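Local coordinates for petrobactin biosynthesis protein AsbB (PDB 3TO3) that catalyses the ATP-dependent condensation of spermidine with citryl-spermidine intermediates in the biosynthesis of the siderophore petrobactin, at residues R26-E38 with L157-A169. Numbering follows the deposited sequence.
Sequences RVLRQLVESLIYE and LIDGHPYHPSYKA. With ATP (adenosine-5'-triphosphate), chain E.
The guanidinium of Arg26 lies flat against the ring of Tyr167, a cation-pi stack displaced toward the hydroxyl end of the ring, with Arg26 CZ 3.7 Å from the ring centroid but nearest to Tyr167 CZ, and the two planes 12° apart. Polar groups occupy its rim. Arg26 NH1 and NH2 both hold Asp159 O end-on, the shorter bond being NH1 to O at 2.8 Å, while NE and NH2 clasp Gln30 OE1 from the same face of the amide. An extended chain, with CG anti to the backbone N (chi1 173°), carries the Arg26 group from the helix to the loop. With one face on a ring and two edges engaged, the guanidinium can hardly rotate; Asp132, from helix 115-138, in turn bonds the hydroxyl of Tyr167. Gln30 works in both directions: its OE1 steadies the arginine, and its NE2 donates to His161 O (3.1 Å, 159° at the hydrogen). Arg26 and Gln30 together thus lie behind the residues that contact ATP. A water bridges Gln30 O and Tyr163 O.

At the far end of the helix, Glu38 receives the hydroxyl of Tyr163 from the loop, which gives its proton to the anti lone pair of OE2 at 2.6 Å. Carboxylate and ring are almost coplanar, with OE2 at the ring edge; the backbone N of Thr573 is a second donor to the same oxygen. The edge of the Tyr37 ring also faces this hydroxyl. Between the two polar clusters Pro165 sits on the helix, its CB 3.8 Å from Leu31 CB.

Helix 18-37 fastens a loop that has no regular structure by gripping its carbonyls and aromatic rings. On that loop Gly160, His161 and Pro162 border the adenine of bound ATP, with His161 CD2 3.4 Å from ATP C5, which places the contact directly behind one wall of the nucleotide pocket in an IucA/IucC-family synthetase.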
ATOM      1  N   ARG B  26       2.856 -25.144  -6.719  1.00 43.69           N
ATOM      2  CA  ARG B  26       3.995 -24.655  -7.472  1.00 38.64           C
ATOM      3  C   ARG B  26       4.780 -23.609  -6.658  1.00 40.87           C
ATOM      4  O   ARG B  26       6.017 -23.660  -6.588  1.00 36.69           O
ATOM      5  CB  ARG B  26       3.564 -24.078  -8.814  1.00 40.17           C
ATOM      6  CG  ARG B  26       4.700 -23.392  -9.565  1.00 44.02           C
ATOM      7  CD  ARG B  26       4.230 -22.568 -10.756  1.00 41.26           C
ATOM      8  NE  ARG B  26       5.332 -21.722 -11.187  1.00 41.75           N
ATOM      9  CZ  ARG B  26       5.282 -20.809 -12.153  1.00 49.46           C
ATOM     10  NH1 ARG B  26       4.157 -20.611 -12.856  1.00 44.30           N
ATOM     11  NH2 ARG B  26       6.379 -20.098 -12.436  1.00 54.24           N
ATOM     12  N   VAL B  27       4.062 -22.685  -6.027  1.00 31.76           N
ATOM     13  CA  VAL B  27       4.707 -21.609  -5.303  1.00 30.64           C
ATOM     14  C   VAL B  27       5.443 -22.143  -4.088  1.00 38.84           C
ATOM     15  O   VAL B  27       6.535 -21.694  -3.781  1.00 36.41           O
ATOM     16  CB  VAL B  27       3.708 -20.494  -4.910  1.00 32.88           C
ATOM     17  CG1 VAL B  27       4.321 -19.565  -3.882  1.00 30.37           C
ATOM     18  CG2 VAL B  27       3.269 -19.695  -6.156  1.00 28.22           C
ATOM     19  N   LEU B  28       4.858 -23.124  -3.406  1.00 37.83           N
ATOM     20  CA  LEU B  28       5.571 -23.790  -2.337  1.00 37.08           C
ATOM     21  C   LEU B  28       6.828 -24.503  -2.857  1.00 37.82           C
ATOM     22  O   LEU B  28       7.888 -24.435  -2.238  1.00 41.70           O
ATOM     23  CB  LEU B  28       4.668 -24.789  -1.621  1.00 42.03           C
ATOM     24  CG  LEU B  28       3.783 -24.183  -0.550  1.00 44.49           C
ATOM     25  CD1 LEU B  28       2.810 -25.247  -0.061  1.00 43.86           C
ATOM     26  CD2 LEU B  28       4.685 -23.731   0.569  1.00 45.68           C
ATOM     27  N   ARG B  29       6.704 -25.176  -3.994  1.00 32.96           N
ATOM     28  CA  ARG B  29       7.831 -25.908  -4.552  1.00 38.90           C
ATOM     29  C   ARG B  29       9.015 -24.966  -4.841  1.00 37.52           C
ATOM     30  O   ARG B  29      10.156 -25.243  -4.437  1.00 36.99           O
ATOM     31  CB  ARG B  29       7.399 -26.699  -5.799  1.00 32.11           C
ATOM     32  CG  ARG B  29       8.539 -27.370  -6.531  1.00 34.32           C
ATOM     33  CD  ARG B  29       8.045 -28.197  -7.738  1.00 39.97           C
ATOM     34  NE  ARG B  29       7.455 -27.354  -8.792  1.00 45.21           N
ATOM     35  CZ  ARG B  29       8.123 -26.435  -9.499  1.00 46.75           C
ATOM     36  NH1 ARG B  29       9.412 -26.218  -9.273  1.00 49.53           N
ATOM     37  NH2 ARG B  29       7.507 -25.713 -10.429  1.00 53.15           N
ATOM     38  N   GLN B  30       8.744 -23.846  -5.515  1.00 35.94           N
ATOM     39  CA  GLN B  30       9.823 -22.943  -5.900  1.00 38.58           C
ATOM     40  C   GLN B  30      10.393 -22.346  -4.600  1.00 40.54           C
ATOM     41  O   GLN B  30      11.609 -22.248  -4.452  1.00 35.30           O
ATOM     42  CB  GLN B  30       9.371 -21.874  -6.922  1.00 34.06           C
ATOM     43  CG  GLN B  30       8.898 -22.494  -8.279  1.00 43.74           C
ATOM     44  CD  GLN B  30       8.590 -21.474  -9.392  1.00 47.56           C
ATOM     45  OE1 GLN B  30       8.074 -21.840 -10.464  1.00 43.66           O
ATOM     46  NE2 GLN B  30       8.940 -20.203  -9.158  1.00 45.92           N
ATOM     47  N   LEU B  31       9.520 -22.039  -3.633  1.00 30.11           N
ATOM     48  CA  LEU B  31       9.986 -21.526  -2.328  1.00 33.88           C
ATOM     49  C   LEU B  31      10.976 -22.483  -1.643  1.00 36.82           C
ATOM     50  O   LEU B  31      12.063 -22.082  -1.254  1.00 43.81           O
ATOM     51  CB  LEU B  31       8.822 -21.210  -1.386  1.00 29.83           C
ATOM     52  CG  LEU B  31       9.120 -20.708   0.040  1.00 37.48           C
ATOM     53  CD1 LEU B  31       9.916 -19.405   0.055  1.00 30.77           C
ATOM     54  CD2 LEU B  31       7.814 -20.506   0.789  1.00 38.66           C
ATOM     55  N   VAL B  32      10.596 -23.749  -1.504  1.00 32.88           N
ATOM     56  CA  VAL B  32      11.419 -24.666  -0.769  1.00 29.93           C
ATOM     57  C   VAL B  32      12.733 -24.884  -1.532  1.00 35.01           C
ATOM     58  O   VAL B  32      13.803 -24.852  -0.941  1.00 41.41           O
ATOM     59  CB  VAL B  32      10.650 -25.993  -0.438  1.00 42.02           C
ATOM     60  CG1 VAL B  32      11.580 -27.021   0.181  1.00 35.56           C
ATOM     61  CG2 VAL B  32       9.465 -25.700   0.521  1.00 30.12           C
ATOM     62  N   GLU B  33      12.645 -25.049  -2.848  1.00 30.38           N
ATOM     63  CA  GLU B  33      13.832 -25.169  -3.699  1.00 33.42           C
ATOM     64  C   GLU B  33      14.827 -24.068  -3.456  1.00 34.80           C
ATOM     65  O   GLU B  33      16.023 -24.330  -3.293  1.00 36.35           O
ATOM     66  CB  GLU B  33      13.466 -25.218  -5.195  1.00 30.36           C
ATOM     67  CG  GLU B  33      12.758 -26.512  -5.558  1.00 37.63           C
ATOM     68  CD  GLU B  33      12.297 -26.597  -7.020  1.00 49.53           C
ATOM     69  OE1 GLU B  33      12.467 -25.609  -7.788  1.00 51.18           O
ATOM     70  OE2 GLU B  33      11.759 -27.677  -7.399  1.00 45.07           O
ATOM     71  N   SER B  34      14.357 -22.831  -3.410  1.00 29.63           N
ATOM     72  CA  SER B  34      15.319 -21.745  -3.249  1.00 40.40           C
ATOM     73  C   SER B  34      15.795 -21.582  -1.795  1.00 40.35           C
ATOM     74  O   SER B  34      16.942 -21.185  -1.581  1.00 42.37           O
ATOM     75  CB  SER B  34      14.838 -20.413  -3.855  1.00 41.55           C
ATOM     76  OG  SER B  34      13.756 -19.887  -3.129  1.00 50.47           O
ATOM     77  N   LEU B  35      14.954 -21.910  -0.808  1.00 33.65           N
ATOM     78  CA  LEU B  35      15.413 -21.826   0.591  1.00 37.66           C
ATOM     79  C   LEU B  35      16.532 -22.859   0.847  1.00 37.43           C
ATOM     80  O   LEU B  35      17.517 -22.557   1.494  1.00 37.99           O
ATOM     81  CB  LEU B  35      14.269 -22.013   1.585  1.00 38.42           C
ATOM     82  CG  LEU B  35      13.170 -20.937   1.629  1.00 39.79           C
ATOM     83  CD1 LEU B  35      12.050 -21.403   2.517  1.00 35.50           C
ATOM     84  CD2 LEU B  35      13.711 -19.631   2.130  1.00 33.41           C
ATOM     85  N   ILE B  36      16.389 -24.063   0.296  1.00 32.88           N
ATOM     86  CA  ILE B  36      17.423 -25.061   0.438  1.00 34.89           C
ATOM     87  C   ILE B  36      18.626 -24.721  -0.445  1.00 41.47           C
ATOM     88  O   ILE B  36      19.757 -24.724   0.033  1.00 40.98           O
ATOM     89  CB  ILE B  36      16.928 -26.444   0.090  1.00 34.76           C
ATOM     90  CG1 ILE B  36      15.697 -26.789   0.907  1.00 41.47           C
ATOM     91  CG2 ILE B  36      18.028 -27.507   0.312  1.00 38.67           C
ATOM     92  CD1 ILE B  36      15.112 -28.141   0.494  1.00 43.42           C
ATOM     93  N   TYR B  37      18.383 -24.403  -1.715  1.00 41.10           N
ATOM     94  CA  TYR B  37      19.481 -24.105  -2.631  1.00 37.26           C
ATOM     95  C   TYR B  37      20.415 -23.019  -2.065  1.00 37.69           C
ATOM     96  O   TYR B  37      21.612 -23.151  -2.132  1.00 39.47           O
ATOM     97  CB  TYR B  37      18.964 -23.651  -4.006  1.00 34.54           C
ATOM     98  CG  TYR B  37      20.044 -23.457  -5.079  1.00 32.80           C
ATOM     99  CD1 TYR B  37      21.027 -24.438  -5.314  1.00 29.00           C
ATOM    100  CD2 TYR B  37      20.072 -22.313  -5.862  1.00 30.27           C
ATOM    101  CE1 TYR B  37      21.992 -24.264  -6.274  1.00 29.77           C
ATOM    102  CE2 TYR B  37      21.023 -22.140  -6.845  1.00 31.32           C
ATOM    103  CZ  TYR B  37      21.979 -23.116  -7.042  1.00 37.00           C
ATOM    104  OH  TYR B  37      22.921 -22.940  -8.014  1.00 37.85           O
ATOM    105  N   GLU B  38      19.867 -21.936  -1.544  1.00 40.77           N
ATOM    106  CA  GLU B  38      20.708 -20.806  -1.138  1.00 42.27           C
ATOM    107  C   GLU B  38      21.227 -21.015   0.286  1.00 41.76           C
ATOM    108  O   GLU B  38      21.915 -20.173   0.823  1.00 44.14           O
ATOM    109  CB  GLU B  38      19.913 -19.492  -1.206  1.00 37.36           C
ATOM    110  CG  GLU B  38      19.446 -19.150  -2.584  1.00 42.26           C
ATOM    111  CD  GLU B  38      18.683 -17.818  -2.687  1.00 52.86           C
ATOM    112  OE1 GLU B  38      18.742 -16.972  -1.752  1.00 51.29           O
ATOM    113  OE2 GLU B  38      18.014 -17.624  -3.736  1.00 55.16           O
ATOM    114  N   LEU B 157       2.444 -16.912 -22.768  1.00 66.21           N
ATOM    115  CA  LEU B 157       3.228 -17.588 -21.749  1.00 64.97           C
ATOM    116  C   LEU B 157       2.916 -16.833 -20.485  1.00 63.83           C
ATOM    117  O   LEU B 157       3.465 -15.765 -20.203  1.00 70.29           O
ATOM    118  CB  LEU B 157       4.726 -17.432 -22.003  1.00 59.29           C
ATOM    119  CG  LEU B 157       5.338 -17.679 -23.367  1.00 69.13           C
ATOM    120  CD1 LEU B 157       6.757 -17.115 -23.322  1.00 78.26           C
ATOM    121  CD2 LEU B 157       5.311 -19.160 -23.697  1.00 61.14           C
ATOM    122  N   ILE B 158       2.085 -17.457 -19.682  1.00 59.15           N
ATOM    123  CA  ILE B 158       1.602 -16.831 -18.474  1.00 58.20           C
ATOM    124  C   ILE B 158       2.331 -17.323 -17.227  1.00 53.32           C
ATOM    125  O   ILE B 158       1.966 -16.957 -16.123  1.00 46.98           O
ATOM    126  CB  ILE B 158       0.073 -16.966 -18.365  1.00 65.18           C
ATOM    127  CG1 ILE B 158      -0.306 -18.424 -18.052  1.00 56.07           C
ATOM    128  CG2 ILE B 158      -0.610 -16.411 -19.684  1.00 39.65           C
ATOM    129  CD1 ILE B 158      -1.764 -18.591 -17.786  1.00 60.40           C
ATOM    130  N   ASP B 159       3.326 -18.188 -17.387  1.00 51.66           N
ATOM    131  CA  ASP B 159       3.873 -18.863 -16.203  1.00 56.12           C
ATOM    132  C   ASP B 159       4.782 -17.994 -15.332  1.00 53.50           C
ATOM    133  O   ASP B 159       4.843 -18.171 -14.109  1.00 42.80           O
ATOM    134  CB  ASP B 159       4.523 -20.213 -16.561  1.00 61.66           C
ATOM    135  CG  ASP B 159       3.474 -21.312 -16.861  1.00 69.40           C
ATOM    136  OD1 ASP B 159       2.398 -21.294 -16.215  1.00 66.15           O
ATOM    137  OD2 ASP B 159       3.719 -22.171 -17.749  1.00 68.23           O
ATOM    138  N   GLY B 160       5.463 -17.029 -15.943  1.00 49.50           N
ATOM    139  CA  GLY B 160       6.357 -16.191 -15.171  1.00 46.36           C
ATOM    140  C   GLY B 160       7.570 -16.991 -14.732  1.00 46.80           C
ATOM    141  O   GLY B 160       7.890 -18.055 -15.272  1.00 54.03           O
ATOM    142  N   HIS B 161       8.247 -16.482 -13.727  1.00 52.65           N
ATOM    143  CA  HIS B 161       9.562 -16.973 -13.384  1.00 54.62           C
ATOM    144  C   HIS B 161       9.553 -18.346 -12.704  1.00 45.18           C
ATOM    145  O   HIS B 161       8.796 -18.582 -11.767  1.00 49.61           O
ATOM    146  CB  HIS B 161      10.253 -15.945 -12.493  1.00 56.31           C
ATOM    147  CG  HIS B 161      11.728 -15.912 -12.665  1.00 52.60           C
ATOM    148  ND1 HIS B 161      12.556 -16.871 -12.114  1.00 47.04           N
ATOM    149  CD2 HIS B 161      12.533 -15.044 -13.334  1.00 49.75           C
ATOM    150  CE1 HIS B 161      13.809 -16.591 -12.438  1.00 56.67           C
ATOM    151  NE2 HIS B 161      13.824 -15.489 -13.178  1.00 50.94           N
ATOM    152  N   PRO B 162      10.381 -19.259 -13.222  1.00 43.84           N
ATOM    153  CA  PRO B 162      10.653 -20.647 -12.779  1.00 46.88           C
ATOM    154  C   PRO B 162      11.503 -20.741 -11.480  1.00 56.07           C
ATOM    155  O   PRO B 162      11.587 -21.812 -10.857  1.00 48.17           O
ATOM    156  CB  PRO B 162      11.359 -21.282 -14.002  1.00 50.90           C
ATOM    157  CG  PRO B 162      12.105 -20.067 -14.650  1.00 39.63           C
ATOM    158  CD  PRO B 162      11.232 -18.841 -14.368  1.00 37.70           C
ATOM    159  N   TYR B 163      12.162 -19.643 -11.108  1.00 45.77           N
ATOM    160  CA  TYR B 163      12.942 -19.614  -9.873  1.00 46.80           C
ATOM    161  C   TYR B 163      12.268 -18.856  -8.734  1.00 54.22           C
ATOM    162  O   TYR B 163      11.966 -19.450  -7.685  1.00 52.59           O
ATOM    163  CB  TYR B 163      14.324 -19.042 -10.106  1.00 56.42           C
ATOM    164  CG  TYR B 163      15.190 -19.144  -8.890  1.00 68.29           C
ATOM    165  CD1 TYR B 163      16.032 -20.229  -8.717  1.00 73.40           C
ATOM    166  CD2 TYR B 163      15.170 -18.153  -7.905  1.00 59.75           C
ATOM    167  CE1 TYR B 163      16.835 -20.328  -7.601  1.00 73.91           C
ATOM    168  CE2 TYR B 163      15.966 -18.252  -6.789  1.00 50.93           C
ATOM    169  CZ  TYR B 163      16.800 -19.343  -6.640  1.00 59.98           C
ATOM    170  OH  TYR B 163      17.614 -19.467  -5.545  1.00 53.90           O
ATOM    171  N   HIS B 164      12.054 -17.551  -8.932  1.00 57.66           N
ATOM    172  CA  HIS B 164      11.522 -16.687  -7.868  1.00 58.59           C
ATOM    173  C   HIS B 164      10.202 -17.220  -7.352  1.00 52.50           C
ATOM    174  O   HIS B 164       9.245 -17.317  -8.107  1.00 54.03           O
ATOM    175  CB  HIS B 164      11.310 -15.235  -8.338  1.00 51.47           C
ATOM    176  CG  HIS B 164      12.576 -14.499  -8.619  1.00 64.22           C
ATOM    177  ND1 HIS B 164      13.497 -14.206  -7.637  1.00 74.04           N
ATOM    178  CD2 HIS B 164      13.063 -13.967  -9.768  1.00 68.46           C
ATOM    179  CE1 HIS B 164      14.503 -13.533  -8.171  1.00 76.66           C
ATOM    180  NE2 HIS B 164      14.261 -13.367  -9.459  1.00 70.04           N
ATOM    181  N   PRO B 165      10.143 -17.554  -6.052  1.00 49.96           N
ATOM    182  CA  PRO B 165       8.879 -18.104  -5.546  1.00 52.72           C
ATOM    183  C   PRO B 165       7.700 -17.119  -5.615  1.00 52.58           C
ATOM    184  O   PRO B 165       6.570 -17.576  -5.846  1.00 48.65           O
ATOM    185  CB  PRO B 165       9.221 -18.561  -4.124  1.00 48.86           C
ATOM    186  CG  PRO B 165      10.560 -17.932  -3.813  1.00 42.11           C
ATOM    187  CD  PRO B 165      11.254 -17.743  -5.103  1.00 42.67           C
ATOM    188  N   SER B 166       7.898 -15.813  -5.467  1.00 47.30           N
ATOM    189  CA  SER B 166       6.760 -15.006  -5.873  1.00 56.79           C
ATOM    190  C   SER B 166       7.029 -14.306  -7.226  1.00 55.91           C
ATOM    191  O   SER B 166       7.584 -13.196  -7.278  1.00 67.47           O
ATOM    192  CB  SER B 166       6.481 -13.968  -4.781  1.00 58.94           C
ATOM    193  OG  SER B 166       7.628 -13.182  -4.563  1.00 55.71           O
ATOM    194  N   TYR B 167       6.498 -14.908  -8.286  1.00 50.81           N
ATOM    195  CA  TYR B 167       6.712 -14.465  -9.660  1.00 49.10           C
ATOM    196  C   TYR B 167       5.597 -13.596 -10.232  1.00 47.62           C
ATOM    197  O   TYR B 167       5.700 -13.091 -11.346  1.00 59.93           O
ATOM    198  CB  TYR B 167       6.872 -15.726 -10.543  1.00 56.25           C
ATOM    199  CG  TYR B 167       5.821 -16.828 -10.307  1.00 46.42           C
ATOM    200  CD1 TYR B 167       4.575 -16.775 -10.927  1.00 49.67           C
ATOM    201  CD2 TYR B 167       6.061 -17.887  -9.440  1.00 51.85           C
ATOM    202  CE1 TYR B 167       3.608 -17.759 -10.719  1.00 49.94           C
ATOM    203  CE2 TYR B 167       5.096 -18.884  -9.224  1.00 46.58           C
ATOM    204  CZ  TYR B 167       3.872 -18.808  -9.876  1.00 50.01           C
ATOM    205  OH  TYR B 167       2.900 -19.760  -9.679  1.00 50.90           O
ATOM    206  N   LYS B 168       4.471 -13.617  -9.538  1.00 48.55           N
ATOM    207  CA  LYS B 168       3.256 -12.811  -9.726  1.00 53.69           C
ATOM    208  C   LYS B 168       2.771 -11.696  -8.764  1.00 49.42           C
ATOM    209  O   LYS B 168       1.581 -11.380  -8.785  1.00 54.06           O
ATOM    210  CB  LYS B 168       2.112 -13.635 -10.326  1.00 54.91           C
ATOM    211  CG  LYS B 168       1.577 -13.015 -11.615  1.00 53.64           C
ATOM    212  CD  LYS B 168       0.737 -14.029 -12.379  1.00 47.33           C
ATOM    213  CE  LYS B 168       1.527 -14.618 -13.535  1.00 49.47           C
ATOM    214  NZ  LYS B 168       0.718 -15.587 -14.289  1.00 52.49           N
ATOM    215  N   ALA B 169       3.562 -11.292  -7.785  1.00 44.79           N
ATOM    216  CA  ALA B 169       3.012 -10.520  -6.659  1.00 40.53           C
ATOM    217  C   ALA B 169       2.100  -9.368  -7.061  1.00 43.25           C
ATOM    218  O   ALA B 169       0.964  -9.260  -6.551  1.00 42.77           O
ATOM    219  CB  ALA B 169       4.120 -10.011  -5.769  1.00 34.44           C
TER
HETATM  220  PB  ATP E 617      11.379  -4.919 -17.794  0.71 84.11           P
HETATM  221  O1B ATP E 617      10.179  -4.018 -17.643  0.71 79.96           O
HETATM  222  O2B ATP E 617      12.588  -4.254 -17.191  0.71 83.35           O
HETATM  223  O3B ATP E 617      11.606  -5.240 -19.317  0.71 56.14           O
HETATM  224  PA  ATP E 617      10.886  -6.397 -15.566  0.71113.19           P
HETATM  225  O1A ATP E 617      10.301  -5.089 -15.070  0.71110.20           O
HETATM  226  O2A ATP E 617      12.190  -6.761 -14.865  0.71109.54           O
HETATM  227  O3A ATP E 617      11.147  -6.298 -17.096  0.71129.61           O
HETATM  228  O5' ATP E 617       9.813  -7.512 -15.300  0.71126.49           O
HETATM  229  C5' ATP E 617       9.720  -8.617 -16.119  0.71119.91           C
HETATM  230  C4' ATP E 617       9.014  -9.740 -15.604  0.71113.13           C
HETATM  231  O4' ATP E 617       9.396 -10.947 -16.346  0.71106.95           O
HETATM  232  C3' ATP E 617       9.389  -9.990 -14.193  0.71112.13           C
HETATM  233  O3' ATP E 617       8.275  -9.920 -13.390  0.71113.31           O
HETATM  234  C2' ATP E 617       9.965 -11.347 -14.188  0.71105.73           C
HETATM  235  O2' ATP E 617       9.632 -12.015 -13.046  0.71100.76           O
HETATM  236  C1' ATP E 617       9.334 -11.962 -15.390  0.71102.06           C
HETATM  237  N9  ATP E 617       9.932 -13.186 -15.852  0.71 90.74           N
HETATM  238  C8  ATP E 617       9.242 -14.312 -16.104  0.71 80.07           C
HETATM  239  N7  ATP E 617      10.113 -15.244 -16.517  0.71 77.72           N
HETATM  240  C5  ATP E 617      11.357 -14.716 -16.539  0.71 82.29           C
HETATM  241  C6  ATP E 617      12.614 -15.231 -16.887  0.71 77.09           C
HETATM  242  N6  ATP E 617      12.723 -16.596 -17.322  0.71 73.57           N
HETATM  243  N1  ATP E 617      13.701 -14.430 -16.803  0.71 77.65           N
HETATM  244  C2  ATP E 617      13.579 -13.151 -16.390  0.71 82.60           C
HETATM  245  N3  ATP E 617      12.381 -12.626 -16.045  0.71 87.43           N
HETATM  246  C4  ATP E 617      11.253 -13.382 -16.110  0.71 88.61           C
HETATM  247  O   HOH W   1      13.228 -21.781  -6.749  1.00 52.62           O